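Local coordinates for protein serine protease inhibitor 2 (Anopheles gambiae, PDB 3PZF) that inhibits clip-domain serine proteases of the mosquito hemolymph, forming a covalent complex with one of them, and so holds back melanization, at residues N282-E294 against T385-F397. Sequence-based numbering, arbitrary orientation.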
ATOM      1  N   ASN A 282      11.589  18.795  16.376  1.00 23.76           N
ATOM      2  CA  ASN A 282      12.474  19.112  15.253  1.00 25.23           C
ATOM      3  C   ASN A 282      12.634  17.857  14.415  1.00 25.92           C
ATOM      4  O   ASN A 282      13.145  16.844  14.908  1.00 22.02           O
ATOM      5  CB  ASN A 282      13.845  19.603  15.708  1.00 24.36           C
ATOM      6  CG  ASN A 282      14.694  20.054  14.518  1.00 25.67           C
ATOM      7  OD1 ASN A 282      15.285  19.234  13.828  1.00 24.59           O
ATOM      8  ND2 ASN A 282      14.718  21.357  14.267  1.00 30.35           N
ATOM      9  N   VAL A 283      12.157  17.920  13.171  1.00 22.86           N
ATOM     10  CA  VAL A 283      12.039  16.766  12.303  1.00 22.68           C
ATOM     11  C   VAL A 283      13.061  16.870  11.195  1.00 23.58           C
ATOM     12  O   VAL A 283      13.100  17.881  10.488  1.00 21.49           O
ATOM     13  CB  VAL A 283      10.647  16.729  11.605  1.00 23.01           C
ATOM     14  CG1 VAL A 283      10.571  15.595  10.571  1.00 20.19           C
ATOM     15  CG2 VAL A 283       9.528  16.593  12.651  1.00 21.35           C
ATOM     16  N   THR A 284      13.898  15.838  11.080  1.00 17.86           N
ATOM     17  CA  THR A 284      14.812  15.689   9.937  1.00 19.82           C
ATOM     18  C   THR A 284      14.467  14.385   9.219  1.00 20.95           C
ATOM     19  O   THR A 284      14.458  13.321   9.858  1.00 22.84           O
ATOM     20  CB  THR A 284      16.295  15.598  10.406  1.00 20.34           C
ATOM     21  OG1 THR A 284      16.650  16.784  11.112  1.00 23.87           O
ATOM     22  CG2 THR A 284      17.254  15.448   9.181  1.00 23.60           C
ATOM     23  N   LEU A 285      14.193  14.471   7.912  1.00 19.99           N
ATOM     24  CA  LEU A 285      13.811  13.313   7.097  1.00 17.60           C
ATOM     25  C   LEU A 285      14.611  13.339   5.814  1.00 19.83           C
ATOM     26  O   LEU A 285      14.847  14.420   5.250  1.00 22.64           O
ATOM     27  CB  LEU A 285      12.349  13.355   6.699  1.00 20.72           C
ATOM     28  CG  LEU A 285      11.347  13.079   7.837  1.00 23.27           C
ATOM     29  CD1 LEU A 285       9.966  13.352   7.284  1.00 24.03           C
ATOM     30  CD2 LEU A 285      11.463  11.627   8.271  1.00 22.22           C
ATOM     31  N   PRO A 286      15.017  12.155   5.348  1.00 18.88           N
ATOM     32  CA  PRO A 286      15.674  12.116   4.041  1.00 21.18           C
ATOM     33  C   PRO A 286      14.613  12.144   2.959  1.00 21.96           C
ATOM     34  O   PRO A 286      13.561  11.514   3.128  1.00 20.28           O
ATOM     35  CB  PRO A 286      16.391  10.762   4.046  1.00 23.32           C
ATOM     36  CG  PRO A 286      15.544   9.890   4.952  1.00 18.57           C
ATOM     37  CD  PRO A 286      14.988  10.836   6.010  1.00 20.64           C
ATOM     38  N   LYS A 287      14.856  12.864   1.882  1.00 21.78           N
ATOM     39  CA  LYS A 287      13.935  12.853   0.760  1.00 25.21           C
ATOM     40  C   LYS A 287      14.107  11.532   0.005  1.00 23.26           C
ATOM     41  O   LYS A 287      15.200  10.952  -0.014  1.00 21.38           O
ATOM     42  CB  LYS A 287      14.192  14.065  -0.141  1.00 26.70           C
ATOM     43  CG  LYS A 287      13.832  15.389   0.562  1.00 25.72           C
ATOM     44  CD  LYS A 287      13.953  16.603  -0.334  1.00 37.48           C
ATOM     45  CE  LYS A 287      15.404  17.087  -0.420  1.00 42.90           C
ATOM     46  NZ  LYS A 287      15.560  18.311  -1.274  1.00 50.48           N
ATOM     47  N   PHE A 288      13.021  11.042  -0.593  1.00 21.24           N
ATOM     48  CA  PHE A 288      13.123   9.830  -1.402  1.00 24.35           C
ATOM     49  C   PHE A 288      12.072   9.790  -2.478  1.00 21.95           C
ATOM     50  O   PHE A 288      10.983  10.371  -2.345  1.00 23.13           O
ATOM     51  CB  PHE A 288      13.083   8.553  -0.542  1.00 22.50           C
ATOM     52  CG  PHE A 288      11.871   8.447   0.384  1.00 23.78           C
ATOM     53  CD1 PHE A 288      11.975   8.755   1.753  1.00 22.56           C
ATOM     54  CD2 PHE A 288      10.644   8.018  -0.110  1.00 22.39           C
ATOM     55  CE1 PHE A 288      10.857   8.621   2.622  1.00 23.16           C
ATOM     56  CE2 PHE A 288       9.524   7.904   0.741  1.00 19.69           C
ATOM     57  CZ  PHE A 288       9.632   8.214   2.112  1.00 18.88           C
ATOM     58  N   LYS A 289      12.430   9.120  -3.569  1.00 21.51           N
ATOM     59  CA  LYS A 289      11.523   8.865  -4.666  1.00 22.51           C
ATOM     60  C   LYS A 289      11.848   7.491  -5.238  1.00 22.48           C
ATOM     61  O   LYS A 289      12.954   7.259  -5.734  1.00 24.40           O
ATOM     62  CB  LYS A 289      11.716   9.929  -5.746  1.00 24.23           C
ATOM     63  CG  LYS A 289      10.891   9.686  -7.013  1.00 28.55           C
ATOM     64  CD  LYS A 289      11.070  10.801  -8.006  1.00 41.88           C
ATOM     65  CE  LYS A 289      10.074  10.668  -9.162  1.00 63.91           C
ATOM     66  NZ  LYS A 289      10.191  11.796 -10.139  1.00 67.99           N
ATOM     67  N   PHE A 290      10.889   6.565  -5.187  1.00 19.69           N
ATOM     68  CA  PHE A 290      11.148   5.227  -5.709  1.00 20.66           C
ATOM     69  C   PHE A 290       9.837   4.502  -5.980  1.00 23.23           C
ATOM     70  O   PHE A 290       8.751   4.972  -5.637  1.00 22.04           O
ATOM     71  CB  PHE A 290      12.004   4.394  -4.722  1.00 25.30           C
ATOM     72  CG  PHE A 290      11.268   3.961  -3.443  1.00 22.06           C
ATOM     73  CD1 PHE A 290      10.695   2.692  -3.313  1.00 23.51           C
ATOM     74  CD2 PHE A 290      11.204   4.820  -2.344  1.00 21.89           C
ATOM     75  CE1 PHE A 290      10.044   2.303  -2.130  1.00 20.07           C
ATOM     76  CE2 PHE A 290      10.544   4.457  -1.175  1.00 19.75           C
ATOM     77  CZ  PHE A 290       9.973   3.193  -1.050  1.00 22.85           C
ATOM     78  N   ASP A 291       9.950   3.357  -6.624  1.00 22.82           N
ATOM     79  CA  ASP A 291       8.788   2.520  -6.787  1.00 21.97           C
ATOM     80  C   ASP A 291       9.148   1.075  -6.474  1.00 26.94           C
ATOM     81  O   ASP A 291      10.317   0.705  -6.336  1.00 23.92           O
ATOM     82  CB  ASP A 291       8.183   2.693  -8.174  1.00 28.12           C
ATOM     83  CG  ASP A 291       9.163   2.519  -9.257  1.00 35.11           C
ATOM     84  OD1 ASP A 291       9.701   1.403  -9.391  1.00 37.24           O
ATOM     85  OD2 ASP A 291       9.368   3.497  -9.996  1.00 41.80           O
ATOM     86  N   PHE A 292       8.126   0.246  -6.363  1.00 21.39           N
ATOM     87  CA  PHE A 292       8.339  -1.102  -5.879  1.00 23.74           C
ATOM     88  C   PHE A 292       7.225  -1.932  -6.499  1.00 21.37           C
ATOM     89  O   PHE A 292       6.055  -1.554  -6.426  1.00 19.62           O
ATOM     90  CB  PHE A 292       8.259  -1.191  -4.347  1.00 20.67           C
ATOM     91  CG  PHE A 292       8.540  -2.573  -3.825  1.00 21.45           C
ATOM     92  CD1 PHE A 292       9.844  -3.046  -3.741  1.00 29.79           C
ATOM     93  CD2 PHE A 292       7.495  -3.436  -3.487  1.00 24.79           C
ATOM     94  CE1 PHE A 292      10.110  -4.337  -3.290  1.00 28.99           C
ATOM     95  CE2 PHE A 292       7.757  -4.732  -3.040  1.00 27.22           C
ATOM     96  CZ  PHE A 292       9.074  -5.172  -2.936  1.00 28.26           C
ATOM     97  N   SER A 293       7.613  -3.000  -7.172  1.00 22.03           N
ATOM     98  CA  SER A 293       6.676  -3.872  -7.875  0.50 25.39           C
ATOM     99  C   SER A 293       6.912  -5.290  -7.383  1.00 27.52           C
ATOM    100  O   SER A 293       8.055  -5.667  -7.116  1.00 29.88           O
ATOM    101  CB  SER A 293       6.940  -3.795  -9.379  0.50 30.90           C
ATOM    102  OG  SER A 293       5.895  -4.395 -10.110  0.50 31.52           O
ATOM    103  N   GLU A 294       5.865  -6.095  -7.282  1.00 26.95           N
ATOM    104  CA  GLU A 294       6.043  -7.473  -6.848  0.50 25.58           C
ATOM    105  C   GLU A 294       4.901  -8.358  -7.342  1.00 28.58           C
ATOM    106  O   GLU A 294       3.760  -7.912  -7.442  1.00 26.58           O
ATOM    107  CB  GLU A 294       6.128  -7.571  -5.321  0.50 32.06           C
ATOM    108  CG  GLU A 294       6.422  -8.991  -4.834  0.50 39.45           C
ATOM    109  CD  GLU A 294       6.871  -9.055  -3.393  0.50 39.98           C
ATOM    110  OE1 GLU A 294       6.374  -8.247  -2.579  0.50 45.68           O
ATOM    111  OE2 GLU A 294       7.723  -9.912  -3.072  0.50 28.48           O
ATOM    112  N   THR A 385      -7.753   3.261   7.320  1.00 21.96           N
ATOM    113  CA  THR A 385      -7.283   2.490   6.177  1.00 20.23           C
ATOM    114  C   THR A 385      -5.781   2.654   5.965  1.00 19.74           C
ATOM    115  O   THR A 385      -5.292   3.786   5.914  1.00 19.89           O
ATOM    116  CB  THR A 385      -8.006   2.979   4.911  1.00 21.20           C
ATOM    117  OG1 THR A 385      -9.398   3.198   5.211  1.00 20.46           O
ATOM    118  CG2 THR A 385      -7.872   1.938   3.749  1.00 19.81           C
ATOM    119  N   MET A 386      -5.063   1.534   5.822  1.00 17.51           N
ATOM    120  CA  MET A 386      -3.618   1.570   5.585  1.00 19.15           C
ATOM    121  C   MET A 386      -3.357   1.570   4.071  1.00 19.27           C
ATOM    122  O   MET A 386      -3.228   0.513   3.451  1.00 18.72           O
ATOM    123  CB  MET A 386      -2.927   0.380   6.263  1.00 19.49           C
ATOM    124  CG  MET A 386      -1.426   0.612   6.605  1.00 19.34           C
ATOM    125  SD  MET A 386      -0.632  -0.885   7.227  1.00 20.57           S
ATOM    126  CE  MET A 386       0.860  -0.159   7.931  1.00 23.60           C
ATOM    127  N   LEU A 387      -3.334   2.767   3.485  1.00 16.09           N
ATOM    128  CA  LEU A 387      -3.308   2.924   2.040  1.00 15.91           C
ATOM    129  C   LEU A 387      -1.921   2.680   1.439  1.00 19.33           C
ATOM    130  O   LEU A 387      -1.805   2.132   0.342  1.00 19.40           O
ATOM    131  CB  LEU A 387      -3.810   4.318   1.670  1.00 17.47           C
ATOM    132  CG  LEU A 387      -5.290   4.522   2.044  1.00 22.18           C
ATOM    133  CD1 LEU A 387      -5.602   6.012   1.991  1.00 23.32           C
ATOM    134  CD2 LEU A 387      -6.133   3.718   1.032  1.00 22.87           C
ATOM    135  N   PHE A 388      -0.878   3.123   2.146  1.00 16.67           N
ATOM    136  CA  PHE A 388       0.527   2.834   1.757  1.00 22.05           C
ATOM    137  C   PHE A 388       1.259   2.310   2.970  1.00 17.24           C
ATOM    138  O   PHE A 388       0.972   2.756   4.091  1.00 17.86           O
ATOM    139  CB  PHE A 388       1.280   4.097   1.315  1.00 20.20           C
ATOM    140  CG  PHE A 388       0.904   4.597  -0.053  1.00 17.19           C
ATOM    141  CD1 PHE A 388       1.761   4.393  -1.144  1.00 23.53           C
ATOM    142  CD2 PHE A 388      -0.272   5.324  -0.244  1.00 17.39           C
ATOM    143  CE1 PHE A 388       1.435   4.887  -2.391  1.00 20.46           C
ATOM    144  CE2 PHE A 388      -0.601   5.815  -1.508  1.00 20.34           C
ATOM    145  CZ  PHE A 388       0.251   5.586  -2.582  1.00 20.55           C
ATOM    146  N   ALA A 389       2.205   1.402   2.766  1.00 16.18           N
ATOM    147  CA  ALA A 389       3.132   0.995   3.839  1.00 17.30           C
ATOM    148  C   ALA A 389       4.485   0.776   3.195  1.00 19.46           C
ATOM    149  O   ALA A 389       4.567   0.296   2.065  1.00 17.03           O
ATOM    150  CB  ALA A 389       2.680  -0.284   4.499  1.00 18.46           C
ATOM    151  N   GLY A 390       5.569   1.107   3.886  1.00 17.73           N
ATOM    152  CA  GLY A 390       6.864   0.901   3.236  1.00 15.54           C
ATOM    153  C   GLY A 390       7.979   1.045   4.233  1.00 14.39           C
ATOM    154  O   GLY A 390       7.751   1.330   5.431  1.00 17.59           O
ATOM    155  N   LYS A 391       9.206   0.852   3.750  1.00 17.93           N
ATOM    156  CA  LYS A 391      10.347   1.140   4.593  1.00 18.48           C
ATOM    157  C   LYS A 391      11.439   1.721   3.739  1.00 21.06           C
ATOM    158  O   LYS A 391      11.480   1.526   2.530  1.00 20.22           O
ATOM    159  CB  LYS A 391      10.832  -0.123   5.297  1.00 19.79           C
ATOM    160  CG  LYS A 391      11.242  -1.216   4.334  1.00 24.36           C
ATOM    161  CD  LYS A 391      12.004  -2.309   5.042  1.00 25.17           C
ATOM    162  CE  LYS A 391      12.487  -3.343   4.013  1.00 29.87           C
ATOM    163  NZ  LYS A 391      13.408  -4.341   4.590  1.00 27.19           N
ATOM    164  N   ILE A 392      12.301   2.486   4.390  1.00 17.88           N
ATOM    165  CA  ILE A 392      13.444   3.091   3.722  1.00 18.80           C
ATOM    166  C   ILE A 392      14.682   2.404   4.252  1.00 25.62           C
ATOM    167  O   ILE A 392      14.946   2.444   5.440  1.00 21.31           O
ATOM    168  CB  ILE A 392      13.496   4.588   4.051  1.00 16.84           C
ATOM    169  CG1 ILE A 392      12.284   5.297   3.439  1.00 22.24           C
ATOM    170  CG2 ILE A 392      14.799   5.239   3.556  1.00 20.51           C
ATOM    171  CD1 ILE A 392      12.155   5.093   1.902  1.00 26.28           C
ATOM    172  N   GLU A 393      15.428   1.741   3.374  1.00 20.73           N
ATOM    173  CA  GLU A 393      16.736   1.184   3.725  1.00 22.33           C
ATOM    174  C   GLU A 393      17.888   2.034   3.157  1.00 25.91           C
ATOM    175  O   GLU A 393      19.012   2.021   3.681  1.00 28.01           O
ATOM    176  CB  GLU A 393      16.838  -0.231   3.142  1.00 28.06           C
ATOM    177  CG  GLU A 393      15.892  -1.248   3.741  1.00 28.83           C
ATOM    178  CD  GLU A 393      16.353  -1.783   5.081  1.00 40.77           C
ATOM    179  OE1 GLU A 393      17.348  -1.254   5.659  1.00 32.55           O
ATOM    180  OE2 GLU A 393      15.706  -2.735   5.563  1.00 32.40           O
ATOM    181  N   ASN A 394      17.604   2.793   2.101  1.00 26.16           N
ATOM    182  CA  ASN A 394      18.635   3.586   1.400  1.00 27.55           C
ATOM    183  C   ASN A 394      17.931   4.650   0.573  1.00 28.36           C
ATOM    184  O   ASN A 394      17.557   4.398  -0.591  1.00 26.59           O
ATOM    185  CB  ASN A 394      19.444   2.676   0.470  1.00 28.75           C
ATOM    186  CG  ASN A 394      20.529   3.435  -0.338  1.00 43.77           C
ATOM    187  OD1 ASN A 394      20.742   4.632  -0.163  1.00 39.12           O
ATOM    188  ND2 ASN A 394      21.197   2.721  -1.232  1.00 53.03           N
ATOM    189  N   PRO A 395      17.673   5.816   1.181  1.00 24.70           N
ATOM    190  CA  PRO A 395      16.820   6.785   0.496  1.00 22.08           C
ATOM    191  C   PRO A 395      17.523   7.441  -0.663  1.00 31.20           C
ATOM    192  O   PRO A 395      18.578   8.045  -0.493  1.00 36.12           O
ATOM    193  CB  PRO A 395      16.487   7.807   1.574  1.00 23.73           C
ATOM    194  CG  PRO A 395      17.686   7.750   2.537  1.00 24.77           C
ATOM    195  CD  PRO A 395      18.099   6.275   2.516  1.00 24.27           C
ATOM    196  N   VAL A 396      16.927   7.314  -1.841  1.00 22.66           N
ATOM    197  CA  VAL A 396      17.479   7.935  -3.028  1.00 25.35           C
ATOM    198  C   VAL A 396      16.420   8.879  -3.550  1.00 30.47           C
ATOM    199  O   VAL A 396      15.239   8.525  -3.627  1.00 25.51           O
ATOM    200  CB  VAL A 396      17.851   6.911  -4.128  1.00 33.94           C
ATOM    201  CG1 VAL A 396      18.212   7.646  -5.410  1.00 40.98           C
ATOM    202  CG2 VAL A 396      19.005   6.015  -3.675  1.00 34.26           C
ATOM    203  N   PHE A 397      16.832  10.095  -3.862  1.00 28.62           N
ATOM    204  CA  PHE A 397      15.944  11.080  -4.450  1.00 29.11           C
ATOM    205  C   PHE A 397      16.542  11.498  -5.797  1.00 37.50           C
ATOM    206  O   PHE A 397      16.135  10.969  -6.824  1.00 37.69           O
ATOM    207  CB  PHE A 397      15.751  12.278  -3.517  1.00 31.73           C
ATOM    208  CG  PHE A 397      14.697  13.250  -3.982  1.00 33.31           C
ATOM    209  CD1 PHE A 397      13.351  13.003  -3.734  1.00 23.89           C
ATOM    210  CD2 PHE A 397      15.053  14.435  -4.616  1.00 46.76           C
ATOM    211  CE1 PHE A 397      12.376  13.894  -4.151  1.00 31.91           C
ATOM    212  CE2 PHE A 397      14.087  15.333  -5.034  1.00 52.06           C
ATOM    213  CZ  PHE A 397      12.738  15.062  -4.806  1.00 42.69           C
ATOM    214  OXT PHE A 397      17.443  12.329  -5.922  1.00 38.79           O
TER
HETATM  215  O   HOH W   1      14.824   8.529  -7.326  1.00 29.81           O
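Pro-286 packs against Pro-395 where the C-terminal tail of this serpin crosses the long strand 277-295. Their rings meet obliquely, with Pro-286 CB 3.6 Å from Pro-395 CG. In the serpin fold this strand runs from beta-sheet C into beta-sheet A. Strand 386-392 belongs to sheet B, and the tail that follows it reaches across the strand at the short break near Lys-287.

Lys-287 CB makes an off-centre CH-pi contact with Phe-397, 4.3 Å from the ring centroid. Its amine forms a salt bridge with Glu-343, next to the hinge of the reactive-centre loop. Any pull of NZ on the Phe-397 ring is at most weak.

Phe-288 turns inward between the sheets. Its chi1 of 54° sets CG between the backbone N and the carbonyl carbon, and the ring extends toward Ile-392. Ile-392 CD1 sits over the centre of one face, 3.5 Å above the ring plane, in a CH-pi contact. The ring of Phe-376 also meets this ring, and Ile-341 of strand 332-341 touches the Phe-288 side chain. Phe-288 CA makes a CH...O contact with Val-396 O, and also lies in the plane of the Phe-397 ring, at its edge.

Lys-289 N donates a nearly straight hydrogen bond to the same oxygen, Val-396 O, at 2.9 Å and 167°. The donor lies in the carbonyl plane. The extended Lys-289 side chain leads away from the tail, though its CB still touches Phe-397 CD1. A water donates to both Lys-289 O and Phe-397 O, joining the strand to the terminal carboxylate.

Phe-290 reaches inward again, beside Ile-392. The same Ile-392 methyl also touches this second ring: Ile-392 CD1 lies 3.5 Å from Phe-290 CE2.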